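Putative alpha/beta hydrolase (Desulfitobacterium hafniense, PDB 4RPC) has no known substrate but probably hydrolyses an ester or related bond, as many members of the alpha/beta hydrolase family do. Local coordinates at residues 25-37 with 172-186. Residues are numbered along the deposited sequence; the frame is centred on the assembly and turned at random.
Sequences LLIHGAGFYWQTC and LIYEHITREALLHAL
Tyr174 N donates a nearly straight hydrogen bond of 2.7 Å to Gly31 O, joining residues 172-174 to the type II beta turn Gly29-Phe32. Gly31 has positive phi, and a side chain there would run into Leu182 CD1, which lies 3.5 Å from Gly31 CA. Tyr33 and Tyr174 form an offset stack, with centroids 4.0 Å apart and planes at 16°. Tyr174 CE1 sits over the centre of the Tyr33 ring, and Trp34 CD1 lies over the opposite face near the rim. In both tyrosines CG is anti to the backbone N (chi1 -170° and 173°), which brings the two rings face over face as the side chains cross. Water 2 bonds to Tyr33 OH at 2.8 Å and only weakly to Tyr174 OH. An alanine in place of Tyr33 would probably leave one face of the Tyr174 ring without its stacking partner and water 2 without its stronger anchor. Leu172 CB makes a CH-pi contact over one face of Phe32, 3.9 Å from the ring centroid, while Ile173 CD1 meets the ring edge. Water 1 accepts from Tyr33 N and donates to Leu172 O, so both backbone groups are satisfied. On the helical side, Ala30 CB packs against Ala185 CB and, at 3.7 Å, Leu186 CD2. The loop after strand 23-27 is where alpha/beta hydrolases commonly form part of the oxyanion hole, and Phe32 lies near the probable Ser96-His241-Glu213 triad without touching it. His59 accepts from Gly31 N, and Val95 of strand 88-95 touches Phe32. The contact thus ties the loop that follows strand 23-27 of the central sheet to helix 179-191 and the chain leading into it, with helix 130-145 packing against Ile173 and Leu186.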
loop_
_atom_site.group_PDB
_atom_site.type_symbol
_atom_site.label_atom_id
_atom_site.label_comp_id
_atom_site.label_asym_id
_atom_site.label_seq_id
_atom_site.Cartn_x
_atom_site.Cartn_y
_atom_site.Cartn_z
ATOM N N LEU A 25 -11.373 1.801 -0.194
ATOM C CA LEU A 25 -10.311 1.924 -1.234
ATOM C C LEU A 25 -9.153 1.005 -0.927
ATOM O O LEU A 25 -8.641 1.041 0.171
ATOM C CB LEU A 25 -9.738 3.357 -1.216
ATOM C CG LEU A 25 -9.718 4.287 -2.395
ATOM C CD1 LEU A 25 -8.815 5.459 -2.057
ATOM C CD2 LEU A 25 -9.280 3.685 -3.710
ATOM N N LEU A 26 -8.699 0.244 -1.903
ATOM C CA LEU A 26 -7.621 -0.674 -1.733
ATOM C C LEU A 26 -6.513 -0.327 -2.693
ATOM O O LEU A 26 -6.716 -0.428 -3.941
ATOM C CB LEU A 26 -8.094 -2.085 -2.034
ATOM C CG LEU A 26 -9.296 -2.560 -1.262
ATOM C CD1 LEU A 26 -9.758 -3.885 -1.845
ATOM C CD2 LEU A 26 -8.957 -2.748 0.192
ATOM N N ILE A 27 -5.355 0.074 -2.126
ATOM C CA ILE A 27 -4.212 0.609 -2.912
ATOM C C ILE A 27 -3.032 -0.284 -2.793
ATOM O O ILE A 27 -2.475 -0.454 -1.712
ATOM C CB ILE A 27 -3.827 2.051 -2.516
ATOM C CG1 ILE A 27 -5.054 2.952 -2.398
ATOM C CG2 ILE A 27 -2.855 2.644 -3.533
ATOM C CD1 ILE A 27 -4.766 4.380 -1.917
ATOM N N HIS A 28 -2.673 -0.904 -3.912
ATOM C CA HIS A 28 -1.565 -1.835 -3.985
ATOM C C HIS A 28 -0.200 -1.161 -3.976
ATOM O O HIS A 28 -0.095 0.062 -4.039
ATOM C CB HIS A 28 -1.709 -2.744 -5.205
ATOM C CG HIS A 28 -1.453 -2.078 -6.536
ATOM N ND1 HIS A 28 -0.185 -1.866 -7.016
ATOM C CD2 HIS A 28 -2.291 -1.712 -7.534
ATOM C CE1 HIS A 28 -0.244 -1.297 -8.208
ATOM N NE2 HIS A 28 -1.506 -1.197 -8.555
ATOM N N GLY A 29 0.847 -1.955 -3.836
ATOM C CA GLY A 29 2.205 -1.404 -3.757
ATOM C C GLY A 29 2.987 -1.498 -5.066
ATOM O O GLY A 29 2.499 -2.021 -6.091
ATOM N N ALA A 30 4.186 -0.930 -5.038
ATOM C CA ALA A 30 5.095 -1.004 -6.172
ATOM C C ALA A 30 5.348 -2.451 -6.586
ATOM O O ALA A 30 5.699 -3.283 -5.784
ATOM C CB ALA A 30 6.424 -0.355 -5.814
ATOM N N GLY A 31 5.218 -2.713 -7.879
ATOM C CA GLY A 31 5.414 -4.034 -8.451
ATOM C C GLY A 31 4.216 -4.946 -8.396
ATOM O O GLY A 31 4.279 -6.017 -8.978
ATOM N N PHE A 32 3.158 -4.568 -7.692
ATOM C CA PHE A 32 1.988 -5.450 -7.475
ATOM C C PHE A 32 0.987 -5.183 -8.576
ATOM O O PHE A 32 1.257 -4.359 -9.457
ATOM C CB PHE A 32 1.364 -5.220 -6.096
ATOM C CG PHE A 32 2.266 -5.569 -4.944
ATOM C CD1 PHE A 32 3.515 -6.136 -5.144
ATOM C CD2 PHE A 32 1.810 -5.433 -3.631
ATOM C CE1 PHE A 32 4.294 -6.541 -4.055
ATOM C CE2 PHE A 32 2.593 -5.804 -2.551
ATOM C CZ PHE A 32 3.837 -6.340 -2.768
ATOM N N TYR A 33 -0.156 -5.859 -8.528
ATOM C CA TYR A 33 -1.188 -5.685 -9.509
ATOM C C TYR A 33 -2.523 -5.643 -8.823
ATOM O O TYR A 33 -2.773 -6.430 -7.952
ATOM C CB TYR A 33 -1.149 -6.862 -10.491
ATOM C CG TYR A 33 -2.024 -6.707 -11.706
ATOM C CD1 TYR A 33 -1.998 -5.524 -12.442
ATOM C CD2 TYR A 33 -2.838 -7.756 -12.163
ATOM C CE1 TYR A 33 -2.766 -5.356 -13.584
ATOM C CE2 TYR A 33 -3.616 -7.602 -13.307
ATOM C CZ TYR A 33 -3.593 -6.389 -14.013
ATOM O OH TYR A 33 -4.367 -6.169 -15.136
ATOM N N TRP A 34 -3.389 -4.746 -9.238
ATOM C CA TRP A 34 -4.668 -4.531 -8.589
ATOM C C TRP A 34 -5.496 -5.813 -8.479
ATOM O O TRP A 34 -6.120 -6.025 -7.457
ATOM C CB TRP A 34 -5.482 -3.478 -9.331
ATOM C CG TRP A 34 -6.116 -3.980 -10.614
ATOM C CD1 TRP A 34 -5.565 -4.002 -11.834
ATOM C CD2 TRP A 34 -7.439 -4.531 -10.757
ATOM N NE1 TRP A 34 -6.438 -4.539 -12.747
ATOM C CE2 TRP A 34 -7.608 -4.860 -12.105
ATOM C CE3 TRP A 34 -8.493 -4.772 -9.867
ATOM C CZ2 TRP A 34 -8.798 -5.426 -12.607
ATOM C CZ3 TRP A 34 -9.692 -5.350 -10.373
ATOM C CH2 TRP A 34 -9.820 -5.664 -11.724
ATOM N N GLN A 35 -5.438 -6.677 -9.492
ATOM C CA GLN A 35 -6.366 -7.774 -9.619
ATOM C C GLN A 35 -5.913 -8.957 -8.858
ATOM O O GLN A 35 -6.721 -9.823 -8.592
ATOM C CB GLN A 35 -6.564 -8.152 -11.079
ATOM C CG GLN A 35 -7.839 -8.922 -11.391
ATOM C CD GLN A 35 -7.957 -9.193 -12.873
ATOM O OE1 GLN A 35 -6.961 -9.390 -13.555
ATOM N NE2 GLN A 35 -9.177 -9.212 -13.381
ATOM N N THR A 36 -4.627 -9.037 -8.527
ATOM C CA THR A 36 -4.129 -10.170 -7.745
ATOM C C THR A 36 -3.847 -9.834 -6.306
ATOM O O THR A 36 -3.761 -10.681 -5.456
ATOM C CB THR A 36 -2.849 -10.775 -8.344
ATOM O OG1 THR A 36 -1.803 -9.813 -8.357
ATOM C CG2 THR A 36 -3.095 -11.286 -9.763
ATOM N N CYS A 37 -3.627 -8.570 -6.051
ATOM C CA CYS A 37 -3.346 -8.090 -4.717
ATOM C C CYS A 37 -4.547 -8.295 -3.776
ATOM O O CYS A 37 -4.384 -8.715 -2.653
ATOM C CB CYS A 37 -3.050 -6.584 -4.839
ATOM S SG CYS A 37 -2.073 -6.044 -3.477
ATOM N N LEU A 172 2.690 -11.888 -5.421
ATOM C CA LEU A 172 2.192 -10.535 -5.492
ATOM C C LEU A 172 2.828 -9.701 -6.581
ATOM O O LEU A 172 2.323 -8.650 -6.901
ATOM C CB LEU A 172 2.417 -9.781 -4.170
ATOM C CG LEU A 172 1.627 -10.343 -2.997
ATOM C CD1 LEU A 172 2.059 -9.673 -1.702
ATOM C CD2 LEU A 172 0.148 -10.144 -3.258
ATOM N N ILE A 173 3.954 -10.126 -7.104
ATOM C CA ILE A 173 4.631 -9.361 -8.150
ATOM C C ILE A 173 3.873 -9.514 -9.453
ATOM O O ILE A 173 3.571 -10.594 -9.880
ATOM C CB ILE A 173 6.040 -9.858 -8.375
ATOM C CG1 ILE A 173 6.844 -9.860 -7.077
ATOM C CG2 ILE A 173 6.687 -9.022 -9.459
ATOM C CD1 ILE A 173 6.971 -8.503 -6.383
ATOM N N TYR A 174 3.554 -8.410 -10.092
ATOM C CA TYR A 174 2.756 -8.444 -11.294
ATOM C C TYR A 174 3.607 -9.127 -12.342
ATOM O O TYR A 174 4.747 -8.750 -12.606
ATOM C CB TYR A 174 2.307 -7.015 -11.712
ATOM C CG TYR A 174 1.592 -6.895 -13.048
ATOM C CD1 TYR A 174 0.612 -7.783 -13.432
ATOM C CD2 TYR A 174 1.923 -5.861 -13.925
ATOM C CE1 TYR A 174 -0.004 -7.679 -14.673
ATOM C CE2 TYR A 174 1.324 -5.740 -15.155
ATOM C CZ TYR A 174 0.366 -6.617 -15.516
ATOM O OH TYR A 174 -0.216 -6.411 -16.724
ATOM N N GLU A 175 3.050 -10.152 -12.954
ATOM C CA GLU A 175 3.877 -10.985 -13.807
ATOM C C GLU A 175 4.307 -10.269 -15.101
ATOM O O GLU A 175 5.279 -10.663 -15.697
ATOM C CB GLU A 175 3.205 -12.341 -14.052
ATOM C CG GLU A 175 1.996 -12.274 -14.928
ATOM C CD GLU A 175 1.389 -13.655 -15.175
ATOM O OE1 GLU A 175 1.670 -14.628 -14.427
ATOM O OE2 GLU A 175 0.612 -13.753 -16.143
ATOM N N HIS A 176 3.624 -9.199 -15.491
ATOM C CA HIS A 176 3.987 -8.436 -16.701
ATOM C C HIS A 176 4.516 -7.044 -16.431
ATOM O O HIS A 176 4.509 -6.181 -17.315
ATOM C CB HIS A 176 2.803 -8.340 -17.644
ATOM C CG HIS A 176 2.352 -9.661 -18.158
ATOM N ND1 HIS A 176 3.221 -10.561 -18.747
ATOM C CD2 HIS A 176 1.130 -10.242 -18.173
ATOM C CE1 HIS A 176 2.549 -11.643 -19.096
ATOM N NE2 HIS A 176 1.280 -11.470 -18.760
ATOM N N ILE A 177 4.968 -6.823 -15.198
ATOM C CA ILE A 177 5.497 -5.535 -14.856
ATOM C C ILE A 177 6.819 -5.322 -15.664
ATOM O O ILE A 177 7.534 -6.279 -16.001
ATOM C CB ILE A 177 5.691 -5.369 -13.358
ATOM C CG1 ILE A 177 6.007 -3.914 -12.987
ATOM C CG2 ILE A 177 6.806 -6.238 -12.859
ATOM C CD1 ILE A 177 4.822 -2.977 -13.123
ATOM N N THR A 178 7.037 -4.085 -16.077
ATOM C CA THR A 178 8.303 -3.711 -16.665
ATOM C C THR A 178 9.171 -3.058 -15.659
ATOM O O THR A 178 8.700 -2.427 -14.721
ATOM C CB THR A 178 8.116 -2.752 -17.842
ATOM O OG1 THR A 178 7.548 -1.510 -17.393
ATOM C CG2 THR A 178 7.268 -3.410 -18.853
ATOM N N ARG A 179 10.464 -3.190 -15.849
ATOM C CA ARG A 179 11.388 -2.608 -14.916
ATOM C C ARG A 179 11.212 -1.082 -14.814
ATOM O O ARG A 179 11.169 -0.526 -13.673
ATOM C CB ARG A 179 12.839 -3.014 -15.190
ATOM C CG ARG A 179 13.790 -2.374 -14.173
ATOM C CD ARG A 179 15.197 -2.906 -14.276
ATOM N NE ARG A 179 16.033 -2.547 -13.125
ATOM C CZ ARG A 179 16.568 -1.352 -12.909
ATOM N NH1 ARG A 179 16.313 -0.322 -13.704
ATOM N NH2 ARG A 179 17.299 -1.162 -11.824
ATOM N N GLU A 180 10.988 -0.413 -15.946
ATOM C CA GLU A 180 10.838 1.048 -15.852
ATOM C C GLU A 180 9.668 1.397 -14.979
ATOM O O GLU A 180 9.750 2.309 -14.218
ATOM C CB GLU A 180 10.615 1.739 -17.198
ATOM C CG GLU A 180 11.832 2.313 -17.932
ATOM C CD GLU A 180 12.856 3.107 -17.126
ATOM O OE1 GLU A 180 12.663 4.335 -16.940
ATOM O OE2 GLU A 180 13.890 2.495 -16.743
ATOM N N ALA A 181 8.556 0.676 -15.098
ATOM C CA ALA A 181 7.355 1.037 -14.351
ATOM C C ALA A 181 7.566 0.829 -12.862
ATOM O O ALA A 181 7.205 1.650 -12.016
ATOM C CB ALA A 181 6.165 0.228 -14.850
ATOM N N LEU A 182 8.196 -0.270 -12.567
ATOM C CA LEU A 182 8.519 -0.637 -11.187
ATOM C C LEU A 182 9.461 0.344 -10.588
ATOM O O LEU A 182 9.248 0.815 -9.468
ATOM C CB LEU A 182 9.169 -2.011 -11.171
ATOM C CG LEU A 182 9.757 -2.570 -9.898
ATOM C CD1 LEU A 182 8.634 -2.615 -8.906
ATOM C CD2 LEU A 182 10.291 -3.982 -10.098
ATOM N N LEU A 183 10.519 0.656 -11.343
ATOM C CA LEU A 183 11.488 1.602 -10.888
ATOM C C LEU A 183 10.875 2.976 -10.564
ATOM O O LEU A 183 11.167 3.553 -9.530
ATOM C CB LEU A 183 12.637 1.720 -11.916
ATOM C CG LEU A 183 13.765 2.649 -11.582
ATOM C CD1 LEU A 183 14.596 2.079 -10.485
ATOM C CD2 LEU A 183 14.662 2.849 -12.782
ATOM N N HIS A 184 10.062 3.537 -11.448
ATOM C CA HIS A 184 9.456 4.835 -11.167
ATOM C C HIS A 184 8.566 4.866 -9.934
ATOM O O HIS A 184 8.505 5.875 -9.206
ATOM C CB HIS A 184 8.654 5.277 -12.374
ATOM C CG HIS A 184 9.520 5.899 -13.384
ATOM N ND1 HIS A 184 9.857 5.279 -14.563
ATOM C CD2 HIS A 184 10.249 7.030 -13.319
ATOM C CE1 HIS A 184 10.694 6.054 -15.227
ATOM N NE2 HIS A 184 10.956 7.113 -14.482
ATOM N N ALA A 185 7.929 3.730 -9.685
ATOM C CA ALA A 185 7.044 3.581 -8.547
ATOM C C ALA A 185 7.887 3.583 -7.287
ATOM O O ALA A 185 7.521 4.213 -6.255
ATOM C CB ALA A 185 6.263 2.310 -8.638
ATOM N N LEU A 186 9.006 2.889 -7.366
ATOM C CA LEU A 186 9.948 2.844 -6.237
ATOM C C LEU A 186 10.669 4.170 -5.968
ATOM O O LEU A 186 10.946 4.502 -4.787
ATOM C CB LEU A 186 10.969 1.754 -6.434
ATOM C CG LEU A 186 10.356 0.361 -6.299
ATOM C CD1 LEU A 186 11.333 -0.642 -6.874
ATOM C CD2 LEU A 186 9.943 -0.026 -4.874
HETATM O O HOH W 1 -0.390 -8.061 -6.596
HETATM O O HOH W 2 -3.436 -5.474 -17.654
HETATM O O HOH W 3 0.369 -10.630 -9.204
#